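Local coordinates for protein (S)-ureidoglycine aminohydrolase (Escherichia coli, PDB 1RC6) that catalyses the manganese-dependent hydrolysis of (S)-ureidoglycine to (S)-ureidoglycolate and ammonia during allantoin degradation, at residues D61-L66 / D126-L131; E97-A102 / P144-G149; G149-L154 / I166-L171. One frame throughout, in Å; residues are numbered along the deposited sequence.

Overall arrangement
The segments of contacts 1 and 2 alternate along the chain, and contact 3 opens where contact 2 closes. Contact 1 pairs two strands of a six-stranded antiparallel sheet, and contact 2 sets an outermost strand of that sheet, 147-150, against a separate three-stranded sheet; their centres are about 18 Å apart. Contact 3 shares Gly149 with contact 2, about 15 Å away between centres, and packs the following turn against segment 166-171, which begins on an edge strand of the second large sheet. Residues that by similarity bind manganese and substrate lie nearer contacts 1 and 3: side chains of Asp61 and His202 are about 9 Å apart, those of Asp169 and Lys253 about 8 Å.

Contact 1. Residues D61-L66 / D126-L131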
ATOM      1  N   ASP A  61      -1.226  -1.363  -7.465  1.00 19.65           N
ATOM      2  CA  ASP A  61      -0.882  -0.372  -6.457  1.00 19.50           C
ATOM      3  C   ASP A  61       0.286   0.468  -6.940  1.00 19.56           C
ATOM      4  O   ASP A  61       0.991   0.077  -7.874  1.00 18.67           O
ATOM      5  CB  ASP A  61      -0.626  -1.016  -5.090  1.00 26.26           C
ATOM      6  CG  ASP A  61       0.368  -2.142  -5.142  1.00 29.49           C
ATOM      7  OD1 ASP A  61       0.527  -2.805  -4.097  1.00 27.50           O
ATOM      8  OD2 ASP A  61       0.988  -2.365  -6.212  1.00 34.46           O
ATOM      9  N   TYR A  62       0.462   1.643  -6.340  1.00 24.19           N
ATOM     10  CA  TYR A  62       1.505   2.557  -6.779  1.00 25.01           C
ATOM     11  C   TYR A  62       2.240   3.250  -5.659  1.00 27.33           C
ATOM     12  O   TYR A  62       1.793   3.298  -4.513  1.00 28.23           O
ATOM     13  CB  TYR A  62       0.928   3.693  -7.635  1.00 29.03           C
ATOM     14  CG  TYR A  62      -0.192   3.358  -8.585  1.00 25.69           C
ATOM     15  CD1 TYR A  62      -1.392   2.807  -8.127  1.00 25.46           C
ATOM     16  CD2 TYR A  62      -0.063   3.617  -9.947  1.00 27.45           C
ATOM     17  CE1 TYR A  62      -2.438   2.515  -9.014  1.00 27.25           C
ATOM     18  CE2 TYR A  62      -1.102   3.333 -10.839  1.00 29.34           C
ATOM     19  CZ  TYR A  62      -2.280   2.786 -10.368  1.00 29.60           C
ATOM     20  OH  TYR A  62      -3.285   2.521 -11.263  1.00 32.24           O
ATOM     21  N   LEU A  63       3.374   3.819  -6.031  1.00 26.51           N
ATOM     22  CA  LEU A  63       4.184   4.601  -5.128  1.00 28.96           C
ATOM     23  C   LEU A  63       4.337   5.885  -5.936  1.00 29.26           C
ATOM     24  O   LEU A  63       4.766   5.851  -7.086  1.00 30.91           O
ATOM     25  CB  LEU A  63       5.530   3.938  -4.894  1.00 42.19           C
ATOM     26  CG  LEU A  63       6.419   4.574  -3.824  1.00 50.78           C
ATOM     27  CD1 LEU A  63       7.583   3.629  -3.549  1.00 58.46           C
ATOM     28  CD2 LEU A  63       6.936   5.941  -4.281  1.00 54.19           C
ATOM     29  N   VAL A  64       3.958   7.015  -5.359  1.00 22.34           N
ATOM     30  CA  VAL A  64       4.044   8.258  -6.097  1.00 20.19           C
ATOM     31  C   VAL A  64       4.624   9.388  -5.271  1.00 23.79           C
ATOM     32  O   VAL A  64       4.095   9.730  -4.206  1.00 22.92           O
ATOM     33  CB  VAL A  64       2.644   8.700  -6.600  1.00 16.28           C
ATOM     34  CG1 VAL A  64       2.780   9.880  -7.547  1.00 11.61           C
ATOM     35  CG2 VAL A  64       1.939   7.536  -7.284  1.00 13.34           C
ATOM     36  N   THR A  65       5.722   9.966  -5.741  1.00 34.51           N
ATOM     37  CA  THR A  65       6.282  11.094  -5.015  1.00 39.27           C
ATOM     38  C   THR A  65       5.782  12.350  -5.742  1.00 38.04           C
ATOM     39  O   THR A  65       5.991  12.534  -6.955  1.00 37.96           O
ATOM     40  CB  THR A  65       7.829  11.076  -4.977  1.00 36.47           C
ATOM     41  OG1 THR A  65       8.338  11.587  -6.209  1.00 45.62           O
ATOM     42  CG2 THR A  65       8.343   9.659  -4.760  1.00 41.06           C
ATOM     43  N   LEU A  66       5.097  13.199  -4.984  1.00 28.79           N
ATOM     44  CA  LEU A  66       4.534  14.426  -5.514  1.00 27.64           C
ATOM     45  C   LEU A  66       5.473  15.599  -5.401  1.00 27.27           C
ATOM     46  O   LEU A  66       5.963  15.916  -4.319  1.00 24.86           O
ATOM     47  CB  LEU A  66       3.247  14.747  -4.770  1.00 26.18           C
ATOM     48  CG  LEU A  66       2.301  13.546  -4.694  1.00 25.33           C
ATOM     49  CD1 LEU A  66       1.270  13.790  -3.609  1.00 21.99           C
ATOM     50  CD2 LEU A  66       1.649  13.297  -6.069  1.00 20.58           C
ATOM     51  N   ASP A 126       8.586  17.842  -1.615  1.00 51.50           N
ATOM     52  CA  ASP A 126       7.905  16.674  -2.141  1.00 47.58           C
ATOM     53  C   ASP A 126       7.108  15.922  -1.087  1.00 43.10           C
ATOM     54  O   ASP A 126       7.551  15.748   0.047  1.00 43.71           O
ATOM     55  CB  ASP A 126       8.909  15.713  -2.795  1.00 51.71           C
ATOM     56  CG  ASP A 126       9.450  16.237  -4.114  1.00 48.98           C
ATOM     57  OD1 ASP A 126       8.775  17.078  -4.748  1.00 50.85           O
ATOM     58  OD2 ASP A 126      10.541  15.798  -4.533  1.00 45.90           O
ATOM     59  N   SER A 127       5.916  15.489  -1.472  1.00 40.86           N
ATOM     60  CA  SER A 127       5.064  14.719  -0.593  1.00 38.46           C
ATOM     61  C   SER A 127       4.972  13.351  -1.247  1.00 34.48           C
ATOM     62  O   SER A 127       4.733  13.245  -2.448  1.00 35.84           O
ATOM     63  CB  SER A 127       3.683  15.361  -0.487  1.00 50.38           C
ATOM     64  OG  SER A 127       3.747  16.565   0.260  1.00 55.03           O
ATOM     65  N   GLN A 128       5.180  12.297  -0.467  1.00 38.95           N
ATOM     66  CA  GLN A 128       5.143  10.951  -1.016  1.00 37.13           C
ATOM     67  C   GLN A 128       3.868  10.194  -0.673  1.00 34.14           C
ATOM     68  O   GLN A 128       3.437  10.162   0.473  1.00 34.43           O
ATOM     69  CB  GLN A 128       6.370  10.180  -0.545  1.00 38.91           C
ATOM     70  CG  GLN A 128       6.395   8.739  -0.970  1.00 42.94           C
ATOM     71  CD  GLN A 128       7.774   8.141  -0.848  1.00 44.68           C
ATOM     72  OE1 GLN A 128       8.612   8.345  -1.723  1.00 46.46           O
ATOM     73  NE2 GLN A 128       8.027   7.410   0.243  1.00 44.24           N
ATOM     74  N   ILE A 129       3.291   9.556  -1.686  1.00 29.32           N
ATOM     75  CA  ILE A 129       2.043   8.826  -1.527  1.00 29.09           C
ATOM     76  C   ILE A 129       2.065   7.346  -1.956  1.00 28.58           C
ATOM     77  O   ILE A 129       2.871   6.931  -2.794  1.00 26.91           O
ATOM     78  CB  ILE A 129       0.936   9.614  -2.290  1.00 33.91           C
ATOM     79  CG1 ILE A 129      -0.169   9.960  -1.312  1.00 37.17           C
ATOM     80  CG2 ILE A 129       0.454   8.888  -3.513  1.00 31.69           C
ATOM     81  CD1 ILE A 129       0.301  10.940  -0.242  1.00 39.38           C
ATOM     82  N   PHE A 130       1.189   6.550  -1.348  1.00 33.87           N
ATOM     83  CA  PHE A 130       1.049   5.131  -1.686  1.00 32.34           C
ATOM     84  C   PHE A 130      -0.370   4.975  -2.211  1.00 31.87           C
ATOM     85  O   PHE A 130      -1.319   5.305  -1.511  1.00 31.80           O
ATOM     86  CB  PHE A 130       1.213   4.239  -0.463  1.00 29.33           C
ATOM     87  CG  PHE A 130       0.893   2.794  -0.733  1.00 29.19           C
ATOM     88  CD1 PHE A 130       1.704   2.034  -1.564  1.00 30.52           C
ATOM     89  CD2 PHE A 130      -0.247   2.210  -0.205  1.00 29.19           C
ATOM     90  CE1 PHE A 130       1.383   0.720  -1.866  1.00 30.21           C
ATOM     91  CE2 PHE A 130      -0.584   0.898  -0.499  1.00 28.78           C
ATOM     92  CZ  PHE A 130       0.231   0.148  -1.332  1.00 30.16           C
ATOM     93  N   LEU A 131      -0.519   4.473  -3.432  1.00 24.00           N
ATOM     94  CA  LEU A 131      -1.834   4.308  -4.044  1.00 22.78           C
ATOM     95  C   LEU A 131      -2.200   2.874  -4.288  1.00 21.76           C
ATOM     96  O   LEU A 131      -1.329   2.041  -4.530  1.00 21.87           O
ATOM     97  CB  LEU A 131      -1.905   5.052  -5.370  1.00 35.03           C
ATOM     98  CG  LEU A 131      -2.369   6.501  -5.289  1.00 37.71           C
ATOM     99  CD1 LEU A 131      -2.372   7.071  -6.686  1.00 40.72           C
ATOM    100  CD2 LEU A 131      -3.764   6.586  -4.647  1.00 37.53           C
TER
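Six backbone hydrogen bonds tie antiparallel strands 61-66 and 127-131 together, two at each of the pairs Tyr62-Leu131, Val64-Ile129 and Leu66-Ser127. The central rung is regular: Val64 N reaches Ile129 O at 2.8 Å, nearly straight at 175°, and the N-H groups of Val64 and Ile129 each lie in the plane of the carbonyl they meet. At the Tyr62-Leu131 rung the donors instead stand above the carbonyl planes. On the face that carries Tyr62, Val64, Leu66, Ser127, Ile129 and Leu131, side-chain contacts are mostly apolar: Tyr62 CD1 meets Leu131 CB at 3.6 Å, with Leu131 O at the ring edge, and Val64 CB meets Ile129 CG2 at 3.8 Å. On the other face Gln128, extended with CG anti to the backbone N (chi1 176°), places OE1 3.3 Å from Thr65 CG2. The Phe130 ring slants across Asp61, its CZ 4.0 Å from Asp61 CB. Asp61 OD1 is hydrogen-bonded to Tyr227 and OD2 to Ser51 N, while Ser127 OG is hydrogen-bonded to Asn121 OD1 and Asn91 O. Strand 46-49 flanks 61-66 and strand 81-89 flanks 127-131 within the cupin sheet, and Ile92 of strand 91-96 packs on Leu66, Ser127 and Ile129.

Contact 2. Residues E97-A102 / P144-G149; sequences EGKTFA and PWLVSG
Phe101 carries CG anti to its carbonyl carbon (chi1 -50°), which sends the ring from strand 99-104 across to segment 144-149. There Leu146 has CG anti to the backbone N (chi1 168°) and Ser148 has OG anti to its N (chi1 -176°), so both side chains are turned to meet the ring. Phe101 and Leu146 come tip to tip, with Phe101 CZ 3.9 Å from Leu146 CD1. Ser148 meets the same ring obliquely: its CB lies 3.6 Å from Phe101 CE2 and its OG 3.3 Å from Phe101 CD2, both in van der Waals contact. The hydroxyl spends its hydrogen bond on Tyr108 O of the neighbouring strand 107-111, which fixes where OG sits beside the ring. Glu97 slides past Leu146 in the opposite direction, laying its extended chain along the leucine, with Glu97 CG 3.9 Å from Leu146 CD2. Its OE1 lies against Leu146 CB and CD2, 3.5 Å from CD2, while OE2 is hydrogen-bonded to Ser115 OG. Lys99 grazes the leucine, its NZ 4.4 Å from Leu146 CG. An alanine in place of Phe101 would remove the ring that touches both Leu146 and Ser148, and would probably loosen the packing between the two sheets here. Leu146 also touches Ala96 of strand 91-96 and Leu109 of strand 107-111. No hydrogen bond or salt bridge crosses between segments 97-102 and 144-149: Glu97 OE2 and Ser148 OG are bonded to other residues, and what joins the two segments at this surface site is van der Waals contact, in which polar atoms also take part, dependent on fit and not on the direction of any bond.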
ATOM      1  N   GLU A  97     -16.075  12.711  -3.236  1.00 40.35           N
ATOM      2  CA  GLU A  97     -17.455  12.838  -2.802  1.00 42.91           C
ATOM      3  C   GLU A  97     -17.751  14.247  -2.266  1.00 45.24           C
ATOM      4  O   GLU A  97     -18.345  14.417  -1.198  1.00 47.01           O
ATOM      5  CB  GLU A  97     -17.766  11.776  -1.743  1.00 45.08           C
ATOM      6  CG  GLU A  97     -17.499  10.360  -2.232  1.00 47.27           C
ATOM      7  CD  GLU A  97     -18.138   9.295  -1.370  1.00 46.73           C
ATOM      8  OE1 GLU A  97     -18.109   9.420  -0.133  1.00 49.43           O
ATOM      9  OE2 GLU A  97     -18.657   8.314  -1.927  1.00 47.28           O
ATOM     10  N   GLY A  98     -17.309  15.251  -3.018  1.00 49.80           N
ATOM     11  CA  GLY A  98     -17.543  16.628  -2.647  1.00 48.90           C
ATOM     12  C   GLY A  98     -16.836  17.147  -1.419  1.00 50.48           C
ATOM     13  O   GLY A  98     -16.968  18.329  -1.110  1.00 51.81           O
ATOM     14  N   LYS A  99     -16.093  16.311  -0.704  1.00 29.39           N
ATOM     15  CA  LYS A  99     -15.410  16.802   0.488  1.00 29.85           C
ATOM     16  C   LYS A  99     -13.943  17.059   0.200  1.00 28.96           C
ATOM     17  O   LYS A  99     -13.458  16.774  -0.893  1.00 29.95           O
ATOM     18  CB  LYS A  99     -15.539  15.801   1.629  1.00 42.54           C
ATOM     19  CG  LYS A  99     -16.953  15.310   1.865  1.00 48.09           C
ATOM     20  CD  LYS A  99     -16.961  14.224   2.916  1.00 54.83           C
ATOM     21  CE  LYS A  99     -18.223  13.381   2.841  1.00 60.11           C
ATOM     22  NZ  LYS A  99     -18.128  12.211   3.775  1.00 62.52           N
ATOM     23  N   THR A 100     -13.240  17.602   1.189  1.00 46.44           N
ATOM     24  CA  THR A 100     -11.814  17.907   1.067  1.00 43.60           C
ATOM     25  C   THR A 100     -11.098  17.390   2.300  1.00 43.35           C
ATOM     26  O   THR A 100     -11.608  17.517   3.401  1.00 43.67           O
ATOM     27  CB  THR A 100     -11.556  19.428   0.973  1.00 37.35           C
ATOM     28  OG1 THR A 100     -11.997  19.915  -0.298  1.00 40.47           O
ATOM     29  CG2 THR A 100     -10.075  19.730   1.128  1.00 36.52           C
ATOM     30  N   PHE A 101      -9.915  16.812   2.121  1.00 44.96           N
ATOM     31  CA  PHE A 101      -9.168  16.296   3.256  1.00 44.11           C
ATOM     32  C   PHE A 101      -7.726  16.785   3.233  1.00 45.71           C
ATOM     33  O   PHE A 101      -7.052  16.714   2.207  1.00 46.86           O
ATOM     34  CB  PHE A 101      -9.196  14.769   3.251  1.00 37.27           C
ATOM     35  CG  PHE A 101     -10.575  14.186   3.087  1.00 32.53           C
ATOM     36  CD1 PHE A 101     -11.147  14.069   1.831  1.00 30.55           C
ATOM     37  CD2 PHE A 101     -11.306  13.773   4.198  1.00 30.87           C
ATOM     38  CE1 PHE A 101     -12.436  13.542   1.675  1.00 30.00           C
ATOM     39  CE2 PHE A 101     -12.583  13.253   4.064  1.00 25.33           C
ATOM     40  CZ  PHE A 101     -13.153  13.136   2.793  1.00 29.75           C
ATOM     41  N   ALA A 102      -7.270  17.301   4.367  1.00 48.73           N
ATOM     42  CA  ALA A 102      -5.907  17.787   4.483  1.00 48.99           C
ATOM     43  C   ALA A 102      -5.157  16.641   5.135  1.00 50.12           C
ATOM     44  O   ALA A 102      -5.194  16.472   6.356  1.00 51.02           O
ATOM     45  CB  ALA A 102      -5.857  19.035   5.363  1.00 33.77           C
ATOM     46  N   PRO A 144     -19.922  -0.354   0.604  1.00 34.88           N
ATOM     47  CA  PRO A 144     -18.850   0.295   1.361  1.00 31.31           C
ATOM     48  C   PRO A 144     -19.078   1.803   1.366  1.00 31.42           C
ATOM     49  O   PRO A 144     -20.073   2.285   0.827  1.00 32.04           O
ATOM     50  CB  PRO A 144     -17.611  -0.101   0.586  1.00 27.25           C
ATOM     51  CG  PRO A 144     -18.106   0.016  -0.831  1.00 29.66           C
ATOM     52  CD  PRO A 144     -19.502  -0.612  -0.787  1.00 29.66           C
ATOM     53  N   TRP A 145     -18.160   2.546   1.968  1.00 31.55           N
ATOM     54  CA  TRP A 145     -18.295   3.996   2.009  1.00 30.13           C
ATOM     55  C   TRP A 145     -16.965   4.708   2.263  1.00 30.40           C
ATOM     56  O   TRP A 145     -16.016   4.124   2.790  1.00 28.98           O
ATOM     57  CB  TRP A 145     -19.307   4.397   3.079  1.00 26.56           C
ATOM     58  CG  TRP A 145     -18.953   3.904   4.431  1.00 25.65           C
ATOM     59  CD1 TRP A 145     -18.151   4.520   5.353  1.00 23.38           C
ATOM     60  CD2 TRP A 145     -19.359   2.656   5.011  1.00 24.71           C
ATOM     61  NE1 TRP A 145     -18.034   3.730   6.478  1.00 23.07           N
ATOM     62  CE2 TRP A 145     -18.765   2.582   6.297  1.00 23.20           C
ATOM     63  CE3 TRP A 145     -20.165   1.595   4.566  1.00 23.62           C
ATOM     64  CZ2 TRP A 145     -18.956   1.482   7.154  1.00 22.73           C
ATOM     65  CZ3 TRP A 145     -20.356   0.503   5.412  1.00 25.58           C
ATOM     66  CH2 TRP A 145     -19.752   0.455   6.697  1.00 25.36           C
ATOM     67  N   LEU A 146     -16.921   5.979   1.877  1.00 29.52           N
ATOM     68  CA  LEU A 146     -15.736   6.803   2.037  1.00 27.56           C
ATOM     69  C   LEU A 146     -15.251   6.752   3.473  1.00 27.29           C
ATOM     70  O   LEU A 146     -16.037   6.871   4.405  1.00 28.33           O
ATOM     71  CB  LEU A 146     -16.076   8.243   1.633  1.00 26.29           C
ATOM     72  CG  LEU A 146     -15.235   9.518   1.860  1.00 24.66           C
ATOM     73  CD1 LEU A 146     -14.097   9.310   2.830  1.00 25.13           C
ATOM     74  CD2 LEU A 146     -14.725   9.993   0.532  1.00 22.71           C
ATOM     75  N   VAL A 147     -13.954   6.551   3.646  1.00 28.92           N
ATOM     76  CA  VAL A 147     -13.357   6.537   4.972  1.00 28.32           C
ATOM     77  C   VAL A 147     -12.065   7.334   4.875  1.00 29.26           C
ATOM     78  O   VAL A 147     -11.330   7.210   3.901  1.00 29.96           O
ATOM     79  CB  VAL A 147     -13.030   5.115   5.444  1.00 20.50           C
ATOM     80  CG1 VAL A 147     -12.397   5.161   6.824  1.00 20.54           C
ATOM     81  CG2 VAL A 147     -14.285   4.285   5.466  1.00 19.21           C
ATOM     82  N   SER A 148     -11.796   8.161   5.877  1.00 27.12           N
ATOM     83  CA  SER A 148     -10.589   8.967   5.879  1.00 28.83           C
ATOM     84  C   SER A 148     -10.142   9.271   7.309  1.00 27.60           C
ATOM     85  O   SER A 148     -10.956   9.324   8.220  1.00 32.72           O
ATOM     86  CB  SER A 148     -10.841  10.261   5.109  1.00 38.52           C
ATOM     87  OG  SER A 148      -9.652  11.028   5.018  1.00 45.82           O
ATOM     88  N   GLY A 149      -8.846   9.454   7.507  1.00 23.92           N
ATOM     89  CA  GLY A 149      -8.340   9.742   8.836  1.00 22.13           C
ATOM     90  C   GLY A 149      -6.824   9.687   8.862  1.00 23.76           C
ATOM     91  O   GLY A 149      -6.168   9.822   7.818  1.00 23.50           O
TER

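Contact 3. Residues G149-L154 / I166-L171; sequences GNASEL and ILLDFL
Leu154 is the centre of the packing, reaching from the turn that follows strand 147-150 toward segment 166-171. Its CG is anti to the carbonyl carbon (chi1 -79°), and the branch ends in two methyls that both lie near Asp169 O. CD1 sits over the middle of one face of the Phe170 ring, 3.9 Å from its centroid and only 8° off the ring normal, a CH-pi contact in which the leucine and the ring cross at about a right angle. The same methyl touches Leu168 CB at 4.2 Å, while CD2 rests on the backbone, 3.6 Å from Asp169 O. Leu168 and Phe170 both also meet the smaller Ala151: Ala151 CB lies 4.4 Å from Leu168 CD1 and 4.3 Å from Phe170 CZ. Tyr108 of strand 107-111 also makes an edge-to-face contact with Phe170, and Met181 and Ile183 of strand 179-186 pack on it too. The turn is shaped from within segment 149-154: Asn150 OD1 accepts the backbone N-H of Ser152 at 3.0 Å, on a lone pair and in the carbonyl plane, which makes an Asx turn, and Leu154 N bonds to Ala151 O at 2.7 Å. Asn150 ND2 is bonded to Glu105 O, tying the turn to the link between strands 99-104 and 107-111. The arrangement packs the turn after edge strand 147-150 of one large sheet on segment 166-171, which begins on an edge strand of the other, consistent with a protein built of two consecutive cupin domains.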
ATOM      1  N   GLY A 149      -8.846   9.454   7.507  1.00 23.92           N
ATOM      2  CA  GLY A 149      -8.340   9.742   8.836  1.00 22.13           C
ATOM      3  C   GLY A 149      -6.824   9.687   8.862  1.00 23.76           C
ATOM      4  O   GLY A 149      -6.168   9.822   7.818  1.00 23.50           O
ATOM      5  N   ASN A 150      -6.252   9.499  10.043  1.00 21.17           N
ATOM      6  CA  ASN A 150      -4.812   9.407  10.151  1.00 25.82           C
ATOM      7  C   ASN A 150      -4.502   8.161  10.941  1.00 30.69           C
ATOM      8  O   ASN A 150      -5.282   7.759  11.798  1.00 31.40           O
ATOM      9  CB  ASN A 150      -4.229  10.634  10.854  1.00 30.51           C
ATOM     10  CG  ASN A 150      -2.725  10.778  10.622  1.00 31.17           C
ATOM     11  OD1 ASN A 150      -1.923   9.977  11.125  1.00 27.04           O
ATOM     12  ND2 ASN A 150      -2.337  11.796   9.838  1.00 30.99           N
ATOM     13  N   ALA A 151      -3.371   7.533  10.646  1.00 42.13           N
ATOM     14  CA  ALA A 151      -2.993   6.320  11.350  1.00 46.99           C
ATOM     15  C   ALA A 151      -2.938   6.622  12.839  1.00 50.88           C
ATOM     16  O   ALA A 151      -3.401   5.837  13.669  1.00 52.44           O
ATOM     17  CB  ALA A 151      -1.641   5.828  10.859  1.00 44.82           C
ATOM     18  N   SER A 152      -2.374   7.777  13.164  1.00 61.32           N
ATOM     19  CA  SER A 152      -2.257   8.204  14.548  1.00 66.39           C
ATOM     20  C   SER A 152      -3.547   7.934  15.333  1.00 68.80           C
ATOM     21  O   SER A 152      -3.510   7.329  16.406  1.00 70.87           O
ATOM     22  CB  SER A 152      -1.907   9.695  14.602  1.00 63.53           C
ATOM     23  OG  SER A 152      -2.878  10.484  13.929  1.00 69.81           O
ATOM     24  N   GLU A 153      -4.683   8.364  14.787  1.00 69.81           N
ATOM     25  CA  GLU A 153      -5.979   8.190  15.439  1.00 70.30           C
ATOM     26  C   GLU A 153      -6.586   6.787  15.317  1.00 69.62           C
ATOM     27  O   GLU A 153      -7.766   6.592  15.599  1.00 69.82           O
ATOM     28  CB  GLU A 153      -6.980   9.234  14.906  1.00 68.96           C
ATOM     29  CG  GLU A 153      -6.873   9.485  13.404  1.00 75.21           C
ATOM     30  CD  GLU A 153      -8.105  10.145  12.792  1.00 77.60           C
ATOM     31  OE1 GLU A 153      -9.172   9.493  12.743  1.00 79.36           O
ATOM     32  OE2 GLU A 153      -8.005  11.312  12.350  1.00 78.75           O
ATOM     33  N   LEU A 154      -5.794   5.805  14.904  1.00 59.11           N
ATOM     34  CA  LEU A 154      -6.317   4.444  14.769  1.00 58.95           C
ATOM     35  C   LEU A 154      -6.082   3.630  16.022  1.00 60.05           C
ATOM     36  O   LEU A 154      -5.166   3.915  16.785  1.00 59.51           O
ATOM     37  CB  LEU A 154      -5.650   3.717  13.601  1.00 56.78           C
ATOM     38  CG  LEU A 154      -6.116   3.996  12.176  1.00 52.83           C
ATOM     39  CD1 LEU A 154      -5.339   3.114  11.214  1.00 52.42           C
ATOM     40  CD2 LEU A 154      -7.599   3.711  12.063  1.00 51.79           C
ATOM     41  N   ILE A 166       2.335  -4.091  16.854  1.00 66.35           N
ATOM     42  CA  ILE A 166       1.131  -3.283  16.838  1.00 66.19           C
ATOM     43  C   ILE A 166       0.448  -3.479  15.488  1.00 63.90           C
ATOM     44  O   ILE A 166       1.050  -3.232  14.441  1.00 65.12           O
ATOM     45  CB  ILE A 166       1.450  -1.778  16.979  1.00 71.80           C
ATOM     46  CG1 ILE A 166       2.086  -1.477  18.337  1.00 72.59           C
ATOM     47  CG2 ILE A 166       0.177  -0.968  16.795  1.00 71.65           C
ATOM     48  CD1 ILE A 166       2.444  -0.001  18.516  1.00 72.96           C
ATOM     49  N   LEU A 167      -0.798  -3.932  15.505  1.00 60.43           N
ATOM     50  CA  LEU A 167      -1.528  -4.107  14.261  1.00 55.09           C
ATOM     51  C   LEU A 167      -2.491  -2.944  14.116  1.00 52.97           C
ATOM     52  O   LEU A 167      -3.063  -2.487  15.104  1.00 52.26           O
ATOM     53  CB  LEU A 167      -2.337  -5.400  14.268  1.00 46.54           C
ATOM     54  CG  LEU A 167      -3.229  -5.499  13.028  1.00 46.07           C
ATOM     55  CD1 LEU A 167      -2.346  -5.485  11.784  1.00 46.47           C
ATOM     56  CD2 LEU A 167      -4.078  -6.756  13.064  1.00 45.00           C
ATOM     57  N   LEU A 168      -2.644  -2.443  12.895  1.00 43.19           N
ATOM     58  CA  LEU A 168      -3.596  -1.375  12.641  1.00 40.63           C
ATOM     59  C   LEU A 168      -4.553  -1.808  11.537  1.00 39.55           C
ATOM     60  O   LEU A 168      -4.135  -2.406  10.541  1.00 38.48           O
ATOM     61  CB  LEU A 168      -2.893  -0.090  12.218  1.00 40.76           C
ATOM     62  CG  LEU A 168      -1.811   0.451  13.145  1.00 40.48           C
ATOM     63  CD1 LEU A 168      -1.534   1.912  12.790  1.00 36.23           C
ATOM     64  CD2 LEU A 168      -2.262   0.342  14.603  1.00 38.09           C
ATOM     65  N   ASP A 169      -5.839  -1.534  11.736  1.00 38.88           N
ATOM     66  CA  ASP A 169      -6.847  -1.853  10.738  1.00 39.61           C
ATOM     67  C   ASP A 169      -7.374  -0.512  10.236  1.00 37.90           C
ATOM     68  O   ASP A 169      -7.934   0.276  10.997  1.00 41.05           O
ATOM     69  CB  ASP A 169      -7.976  -2.681  11.340  1.00 53.88           C
ATOM     70  CG  ASP A 169      -7.502  -4.019  11.859  1.00 58.75           C
ATOM     71  OD1 ASP A 169      -6.335  -4.375  11.581  1.00 61.12           O
ATOM     72  OD2 ASP A 169      -8.299  -4.714  12.537  1.00 63.33           O
ATOM     73  N   PHE A 170      -7.180  -0.260   8.946  1.00 38.70           N
ATOM     74  CA  PHE A 170      -7.583   0.993   8.331  1.00 34.82           C
ATOM     75  C   PHE A 170      -9.036   1.122   7.948  1.00 32.69           C
ATOM     76  O   PHE A 170      -9.568   2.221   7.930  1.00 31.85           O
ATOM     77  CB  PHE A 170      -6.748   1.225   7.082  1.00 34.35           C
ATOM     78  CG  PHE A 170      -5.431   1.858   7.348  1.00 31.37           C
ATOM     79  CD1 PHE A 170      -5.291   3.230   7.307  1.00 29.13           C
ATOM     80  CD2 PHE A 170      -4.320   1.078   7.642  1.00 32.99           C
ATOM     81  CE1 PHE A 170      -4.056   3.825   7.554  1.00 29.59           C
ATOM     82  CE2 PHE A 170      -3.079   1.667   7.892  1.00 32.58           C
ATOM     83  CZ  PHE A 170      -2.949   3.043   7.849  1.00 26.99           C
ATOM     84  N   LEU A 171      -9.676   0.006   7.633  1.00 28.19           N
ATOM     85  CA  LEU A 171     -11.053   0.036   7.175  1.00 29.50           C
ATOM     86  C   LEU A 171     -12.021  -0.750   8.025  1.00 31.48           C
ATOM     87  O   LEU A 171     -11.629  -1.569   8.837  1.00 30.56           O
ATOM     88  CB  LEU A 171     -11.102  -0.484   5.729  1.00 32.23           C
ATOM     89  CG  LEU A 171     -10.879   0.476   4.549  1.00 31.38           C
ATOM     90  CD1 LEU A 171      -9.938   1.614   4.919  1.00 29.08           C
ATOM     91  CD2 LEU A 171     -10.355  -0.308   3.363  1.00 31.21           C
TER